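Local coordinates for protein 6-aminohexanoate-cyclic-dimer hydrolase (Arthrobacter sp., PDB 3A2Q) that hydrolyses the cyclic dimer of 6-aminohexanoic acid, a by-product of nylon-6 manufacture, to the linear dimer, as a member of the amidase family, at residues L71-V76 against L115-T120; G149-S154 against H167-A172; L383-T388 against V451-A456. The protein carries 1 engineered substitution. All blocks are in the same frame, centred on the assembly; numbering follows the deposited sequence.

Interaction 1: L71-V76 against L115-T120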
# COMPACT_ATOMS: atom_id res chain seq x y z
N LEU A 71 11.58 -2.95 0.65
CA LEU A 71 11.01 -2.79 -0.68
C LEU A 71 10.15 -3.99 -1.08
O LEU A 71 10.55 -5.13 -0.88
CB LEU A 71 12.15 -2.62 -1.68
CG LEU A 71 11.90 -2.16 -3.11
CD1 LEU A 71 11.49 -0.70 -3.10
CD2 LEU A 71 13.18 -2.35 -3.93
N LYS A 72 8.98 -3.73 -1.64
CA LYS A 72 8.09 -4.80 -2.09
C LYS A 72 8.72 -5.43 -3.33
O LYS A 72 9.27 -4.71 -4.16
CB LYS A 72 6.71 -4.23 -2.44
CG LYS A 72 5.67 -5.27 -2.83
CD LYS A 72 4.36 -4.59 -3.18
CE LYS A 72 3.23 -5.58 -3.41
NZ LYS A 72 1.96 -4.91 -3.84
N ASP A 73 8.65 -6.75 -3.45
CA ASP A 73 9.23 -7.40 -4.62
C ASP A 73 8.25 -7.40 -5.78
O ASP A 73 7.87 -8.45 -6.30
CB ASP A 73 9.67 -8.84 -4.29
CG ASP A 73 10.38 -9.51 -5.45
OD1 ASP A 73 11.16 -8.83 -6.14
OD2 ASP A 73 10.18 -10.72 -5.66
N LEU A 74 7.84 -6.20 -6.17
CA LEU A 74 6.90 -6.00 -7.26
C LEU A 74 7.05 -4.58 -7.81
O LEU A 74 7.24 -3.63 -7.04
CB LEU A 74 5.46 -6.20 -6.77
CG LEU A 74 4.36 -6.24 -7.83
CD1 LEU A 74 4.48 -7.52 -8.66
CD2 LEU A 74 3.00 -6.19 -7.15
N THR A 75 6.96 -4.45 -9.13
CA THR A 75 7.05 -3.16 -9.81
C THR A 75 8.44 -2.52 -9.79
O THR A 75 9.14 -2.53 -10.80
CB THR A 75 6.02 -2.15 -9.23
OG1 THR A 75 4.73 -2.77 -9.19
CG2 THR A 75 5.94 -0.89 -10.10
N VAL A 76 8.82 -1.95 -8.65
CA VAL A 76 10.12 -1.32 -8.54
C VAL A 76 11.14 -2.41 -8.28
O VAL A 76 10.83 -3.41 -7.63
CB VAL A 76 10.17 -0.29 -7.38
CG1 VAL A 76 9.14 0.80 -7.61
CG2 VAL A 76 9.91 -0.98 -6.05
N LEU A 115 17.34 -2.77 3.15
CA LEU A 115 17.49 -3.94 4.00
C LEU A 115 17.03 -5.25 3.37
O LEU A 115 17.52 -6.32 3.72
CB LEU A 115 16.73 -3.72 5.32
CG LEU A 115 16.94 -4.76 6.42
CD1 LEU A 115 18.41 -4.76 6.85
CD2 LEU A 115 16.04 -4.43 7.61
N GLY A 116 16.07 -5.17 2.45
CA GLY A 116 15.57 -6.38 1.81
C GLY A 116 14.23 -6.18 1.12
O GLY A 116 13.72 -5.06 1.07
N LYS A 117 13.68 -7.26 0.60
CA LYS A 117 12.39 -7.20 -0.10
C LYS A 117 11.29 -7.93 0.66
O LYS A 117 11.55 -8.92 1.36
CB LYS A 117 12.52 -7.80 -1.50
CG LYS A 117 13.45 -7.04 -2.43
CD LYS A 117 13.31 -7.59 -3.83
CE LYS A 117 13.99 -6.73 -4.86
NZ LYS A 117 13.57 -7.18 -6.22
N THR A 118 10.06 -7.45 0.52
CA THR A 118 8.91 -8.04 1.20
C THR A 118 7.99 -8.86 0.32
O THR A 118 7.87 -8.64 -0.88
CB THR A 118 8.08 -6.95 1.88
OG1 THR A 118 7.77 -5.94 0.91
CG2 THR A 118 8.86 -6.34 3.03
N ASN A 119 7.29 -9.81 0.95
CA ASN A 119 6.39 -10.71 0.26
C ASN A 119 5.12 -10.06 -0.30
O ASN A 119 4.65 -9.04 0.21
CB ASN A 119 6.03 -11.87 1.20
CG ASN A 119 5.44 -13.06 0.46
OD1 ASN A 119 5.72 -13.28 -0.72
ND2 ASN A 119 4.62 -13.84 1.15
N THR A 120 4.59 -10.67 -1.35
CA THR A 120 3.39 -10.20 -2.04
C THR A 120 2.70 -11.37 -2.74
O THR A 120 3.33 -12.38 -3.04
CB THR A 120 3.75 -9.17 -3.14
OG1 THR A 120 2.62 -8.93 -3.98
CG2 THR A 120 4.89 -9.70 -4.00
O HOH W 1 11.61 -5.00 -5.91

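Interaction 2: G149-S154 against H167-A172. With ACA (6-aminohexanoic acid), chain C; ACA (6-aminohexanoic acid), chain B.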
# COMPACT_ATOMS: atom_id res chain seq x y z
N GLY A 149 -3.31 -7.39 1.60
CA GLY A 149 -2.46 -7.47 0.43
C GLY A 149 -2.78 -6.34 -0.53
O GLY A 149 -3.75 -5.61 -0.30
N SER A 150 -2.01 -6.20 -1.61
CA SER A 150 -0.90 -7.10 -1.91
C SER A 150 0.43 -6.76 -1.23
O SER A 150 1.34 -7.58 -1.20
CB SER A 150 -0.69 -7.17 -3.43
OG SER A 150 -0.53 -5.87 -3.99
N SER A 151 0.55 -5.55 -0.68
CA SER A 151 1.80 -5.17 -0.01
C SER A 151 1.82 -5.69 1.43
O SER A 151 2.30 -5.00 2.33
CB SER A 151 1.95 -3.65 -0.02
OG SER A 151 1.82 -3.14 -1.34
N GLY A 152 1.32 -6.91 1.63
CA GLY A 152 1.25 -7.50 2.95
C GLY A 152 2.57 -7.66 3.69
O GLY A 152 2.63 -7.51 4.91
N GLY A 153 3.64 -7.97 2.96
CA GLY A 153 4.94 -8.13 3.59
C GLY A 153 5.47 -6.84 4.17
O GLY A 153 6.04 -6.82 5.26
N SER A 154 5.27 -5.74 3.45
CA SER A 154 5.75 -4.45 3.93
C SER A 154 4.93 -4.00 5.13
O SER A 154 5.48 -3.47 6.09
CB SER A 154 5.68 -3.40 2.81
OG SER A 154 6.61 -3.71 1.79
N HIS A 167 8.15 0.39 1.39
CA HIS A 167 7.49 0.69 0.13
C HIS A 167 6.44 -0.37 -0.20
O HIS A 167 6.46 -1.48 0.33
CB HIS A 167 8.53 0.78 -0.99
CG HIS A 167 7.98 0.47 -2.35
ND1 HIS A 167 7.73 -0.82 -2.78
CD2 HIS A 167 7.60 1.28 -3.37
CE1 HIS A 167 7.23 -0.79 -4.00
NE2 HIS A 167 7.14 0.47 -4.38
N GLY A 168 5.53 -0.01 -1.10
CA GLY A 168 4.50 -0.91 -1.55
C GLY A 168 3.76 -0.20 -2.67
O GLY A 168 4.08 0.94 -2.99
N ASN A 169 2.82 -0.88 -3.31
CA ASN A 169 2.04 -0.21 -4.34
C ASN A 169 0.58 -0.48 -4.06
O ASN A 169 0.24 -1.37 -3.27
CB ASN A 169 2.44 -0.60 -5.77
CG ASN A 169 3.04 -1.97 -5.85
OD1 ASN A 169 2.36 -2.98 -5.66
ND2 ASN A 169 4.34 -2.03 -6.16
N ASP A 170 -0.29 0.27 -4.72
CA ASP A 170 -1.71 0.22 -4.44
C ASP A 170 -2.54 0.42 -5.71
O ASP A 170 -2.55 1.51 -6.28
CB ASP A 170 -1.96 1.34 -3.42
CG ASP A 170 -3.33 1.32 -2.81
OD1 ASP A 170 -4.32 1.22 -3.55
OD2 ASP A 170 -3.41 1.41 -1.56
N ALA A 171 -3.24 -0.63 -6.15
CA ALA A 171 -4.08 -0.57 -7.34
C ALA A 171 -5.56 -0.67 -6.99
O ALA A 171 -6.42 -0.23 -7.76
CB ALA A 171 -3.70 -1.69 -8.32
N ALA A 172 -5.85 -1.27 -5.84
CA ALA A 172 -7.23 -1.42 -5.37
C ALA A 172 -7.25 -1.28 -3.84
O ALA A 172 -8.28 -1.53 -3.21
CB ALA A 172 -7.80 -2.77 -5.79
C ACA C . -3.46 -4.53 -5.42
O ACA C . -3.79 -3.34 -5.43
C2 ACA C . -4.37 -5.60 -4.85
C3 ACA C . -5.70 -5.72 -5.60
C4 ACA C . -5.60 -6.60 -6.84
C5 ACA C . -6.58 -6.15 -7.92
C6 ACA C . -6.32 -6.82 -9.27
N ACA C . -5.37 -6.08 -10.10
C ACA B . -4.14 -6.49 -10.37
O ACA B . -3.73 -7.62 -10.08
C2 ACA B . -3.21 -5.50 -11.04
C3 ACA B . -1.83 -5.47 -10.41
C4 ACA B . -1.78 -4.44 -9.29
C5 ACA B . -1.07 -4.97 -8.06
C6 ACA B . -1.45 -4.18 -6.82
N ACA B . -2.29 -4.95 -5.90

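Interaction 3: L383-T388 against V451-A456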
# COMPACT_ATOMS: atom_id res chain seq x y z
N LEU A 383 -12.83 16.67 3.03
CA LEU A 383 -12.39 15.32 3.39
C LEU A 383 -13.52 14.33 3.61
O LEU A 383 -14.61 14.70 4.05
CB LEU A 383 -11.58 15.36 4.69
CG LEU A 383 -10.30 16.19 4.81
CD1 LEU A 383 -9.87 16.23 6.28
CD2 LEU A 383 -9.21 15.59 3.97
N LEU A 384 -13.22 13.07 3.32
CA LEU A 384 -14.17 11.98 3.54
C LEU A 384 -13.48 11.07 4.55
O LEU A 384 -12.30 10.77 4.40
CB LEU A 384 -14.42 11.19 2.24
CG LEU A 384 -15.33 9.96 2.43
CD1 LEU A 384 -16.76 10.42 2.69
CD2 LEU A 384 -15.29 9.07 1.19
N ILE A 385 -14.22 10.68 5.58
CA ILE A 385 -13.71 9.78 6.61
C ILE A 385 -14.52 8.50 6.47
O ILE A 385 -15.76 8.54 6.45
CB ILE A 385 -13.94 10.32 8.04
CG1 ILE A 385 -13.50 11.78 8.14
CG2 ILE A 385 -13.16 9.47 9.05
CD1 ILE A 385 -12.05 12.02 7.80
N LEU A 386 -13.84 7.36 6.37
CA LEU A 386 -14.53 6.09 6.26
C LEU A 386 -13.58 4.97 6.66
O LEU A 386 -12.37 5.16 6.68
CB LEU A 386 -15.02 5.86 4.82
CG LEU A 386 -13.98 5.57 3.73
CD1 LEU A 386 -14.71 5.16 2.46
CD2 LEU A 386 -13.12 6.80 3.48
N PRO A 387 -14.12 3.80 7.03
CA PRO A 387 -13.24 2.69 7.43
C PRO A 387 -12.34 2.32 6.25
O PRO A 387 -12.75 2.48 5.10
CB PRO A 387 -14.23 1.56 7.76
CG PRO A 387 -15.49 2.29 8.14
CD PRO A 387 -15.54 3.43 7.16
N THR A 388 -11.13 1.85 6.52
CA THR A 388 -10.25 1.47 5.42
C THR A 388 -10.77 0.16 4.83
O THR A 388 -10.88 0.03 3.61
CB THR A 388 -8.80 1.29 5.88
OG1 THR A 388 -8.35 2.50 6.50
CG2 THR A 388 -7.89 0.99 4.69
N VAL A 451 -8.63 3.56 9.87
CA VAL A 451 -9.60 4.58 9.53
C VAL A 451 -9.00 5.31 8.32
O VAL A 451 -7.82 5.70 8.34
CB VAL A 451 -9.83 5.56 10.70
CG1 VAL A 451 -10.75 6.69 10.26
CG2 VAL A 451 -10.46 4.82 11.88
N GLN A 452 -9.80 5.46 7.27
CA GLN A 452 -9.33 6.08 6.04
C GLN A 452 -9.79 7.53 5.88
O GLN A 452 -10.92 7.88 6.21
CB GLN A 452 -9.82 5.26 4.83
CG GLN A 452 -9.16 5.64 3.50
CD GLN A 452 -9.61 4.80 2.31
OE1 GLN A 452 -8.95 4.80 1.27
NE2 GLN A 452 -10.73 4.10 2.45
N ILE A 453 -8.89 8.36 5.38
CA ILE A 453 -9.19 9.77 5.14
C ILE A 453 -8.82 10.03 3.68
O ILE A 453 -7.74 9.64 3.24
CB ILE A 453 -8.33 10.70 6.03
CG1 ILE A 453 -8.28 10.17 7.47
CG2 ILE A 453 -8.91 12.10 6.01
CD1 ILE A 453 -9.61 10.03 8.12
N VAL A 454 -9.72 10.69 2.95
CA VAL A 454 -9.49 10.99 1.54
C VAL A 454 -9.64 12.50 1.29
O VAL A 454 -10.65 13.09 1.66
CB VAL A 454 -10.54 10.28 0.65
CG1 VAL A 454 -10.17 10.47 -0.82
CG2 VAL A 454 -10.62 8.80 1.01
N ALA A 455 -8.63 13.09 0.66
CA ALA A 455 -8.66 14.52 0.35
C ALA A 455 -8.78 14.73 -1.16
O ALA A 455 -8.73 13.78 -1.94
CB ALA A 455 -7.39 15.19 0.87
N ALA A 456 -8.96 15.98 -1.58
CA ALA A 456 -9.08 16.28 -3.00
C ALA A 456 -7.79 15.96 -3.74
O ALA A 456 -6.71 15.91 -3.14
CB ALA A 456 -9.45 17.75 -3.19

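Interaction 1: L71-V76 against L115-T120
Asp73 and Lys117 meet in a buried salt bridge, with Lys117 NZ 2.9 Å from Asp73 OD1. The ammonium group comes to the anti side of OD1 and lies 28° out of the carboxylate plane. The lysine chain is extended beyond CG, and Lys117 CD packs against the carboxylate on the way, 3.4 Å from Asp73 OD1. A water accepts a hydrogen bond from Lys117 NZ and donates to the backbone O atoms of Lys72 and Val76. The ammonium also binds Ile82 O. The carboxylate has further partners in Asn83, Thr84 and Ser85.

Lys72 and Thr118 point to the face of the sheet opposite the one that carries Leu71 and Lys117. The CG of Lys72 is anti to the backbone N (chi1 -176°) and the chain stays extended beyond it, running straight out from the strand. It crosses the side chain of Thr120 at about a right angle, with Lys72 CE 3.5 Å from Thr120 OG1. Beyond that point Lys72 NZ reaches Asn169, Ser150 and Ser151.

Behind the side chains, strands 68-72 and 113-118 run parallel as neighbours in the central sheet. Leu71 N bonds to Gly116 O at 3.0 Å, nearly straight at 171°. Just past the strand end, Asp73 N bonds to Thr118 O at 3.3 Å, and Asp73 sits at the centre of an inverse gamma turn.

By similarity, Lys72 belongs to the charge relay system of the amidase family. The opposite charges of Asp73 and Lys117 would largely offset each other in this buried place, while the straight Lys72 chain carries NZ from the strand to Ser150.

Interaction 2: G149-S154 against H167-A172
Ser154 and Ser151 carry the direct hydrogen bonds of this contact, each between a serine hydroxyl and the strand backbone, one donating and one accepting. Ser154 OG gives its proton to His167 O at 2.7 Å, nearly along the C=O axis at 172°. Its OG is anti to its own carbonyl carbon (chi1 -68°), which turns the hydroxyl down onto the strand. Thr118 is a second partner of this hydroxyl. Ser151 OG accepts from Asn169 N at 3.2 Å with a bent angle of 139°.

Close packing accompanies these bonds. Gly168 has no side chain, and the Ser151 hydroxyl packs directly on its backbone, with Ser151 OG 3.5 Å from Gly168 CA.

The segments hold part of the Ser-cisSer-Lys catalytic triad of the amidase signature family. Ser150 is the cis-serine, following a cis peptide bond, and by similarity belongs to the charge relay. Ala174 is an engineered residue at the position that, by similarity, carries the acyl-ester nucleophile.

Ligand bonds make up the third group. The chain B and chain C 6-aminohexanoic acid units are joined here in one amide of the cyclic dimer, and both its N and its O are held. Ser150 OG, which like Ser151 OG also meets Lys72, accepts a hydrogen bond from the amide N of chain B at 2.8 Å. Ala171 N and Ala172 N each donate to the amide O of chain C, both at 2.9 Å. This double grip on one carbonyl oxygen is consistent with an oxyanion hole.

Interaction 3: L383-T388 against V451-A456
Leu384 and Leu386 form antiparallel hydrogen-bonded pairs with Val454 and Gln452, and the axes of the two short strands approach to 4.6 Å with 155° between their directions. Leu384 N bonds to Val454 O at 3.1 Å, and Val454 N returns a bond to Leu384 O. Gln452 N meets Leu386 O at 2.7 Å.

On one face, Leu386 and Gln452 lie side by side and point the same way. Leu386 CG sits between the backbone N and the carbonyl carbon (chi1 70°), and Leu386 CD2 comes 3.8 Å from Gln452 NE2. Leu386 CD2 also touches Val454 CG2 at 4.0 Å. The amide of Gln452 is held further out by Arg176 and Phe424.

These are neighbouring strands of the large mixed sheet at the core of the amidase fold. Helix 356-378 covers the face of Leu384 and Val454 with Trp376 and Trp377, and helix 460-473 packs on the other.

That other face is apolar. Ile385 and Ile453 run alongside each other, and Ile385 CG2 meets Val451 CG1 at 3.9 Å. Leu383 CD2 lies against Ala455 CB at 3.6 Å. At the strand end, Thr388 OG1 packs 3.5 Å from Gln452 CB and hydrogen-bonds Ser437.

How the interactions relate
The three contacts follow one another along the chain and belong to one mixed sheet. Interactions 1 and 2 are neighbours, with centres 9 Å apart. Strand 68-72 lies between strands 113-118 and 165-170, and helix 152-159 follows strand 113-118 in the chain. The two contacts meet directly at Lys72 with Ser150 and at Thr118 with Ser154, so together they bring Lys72 and Ser150, assigned by similarity to the charge relay, within bonding distance. Interaction 3 lies further across the sheet, with its centre 18 Å from interaction 2 and 27 Å from interaction 1. It touches neither, and joins strands on the opposite side of the chain's centre from interaction 1.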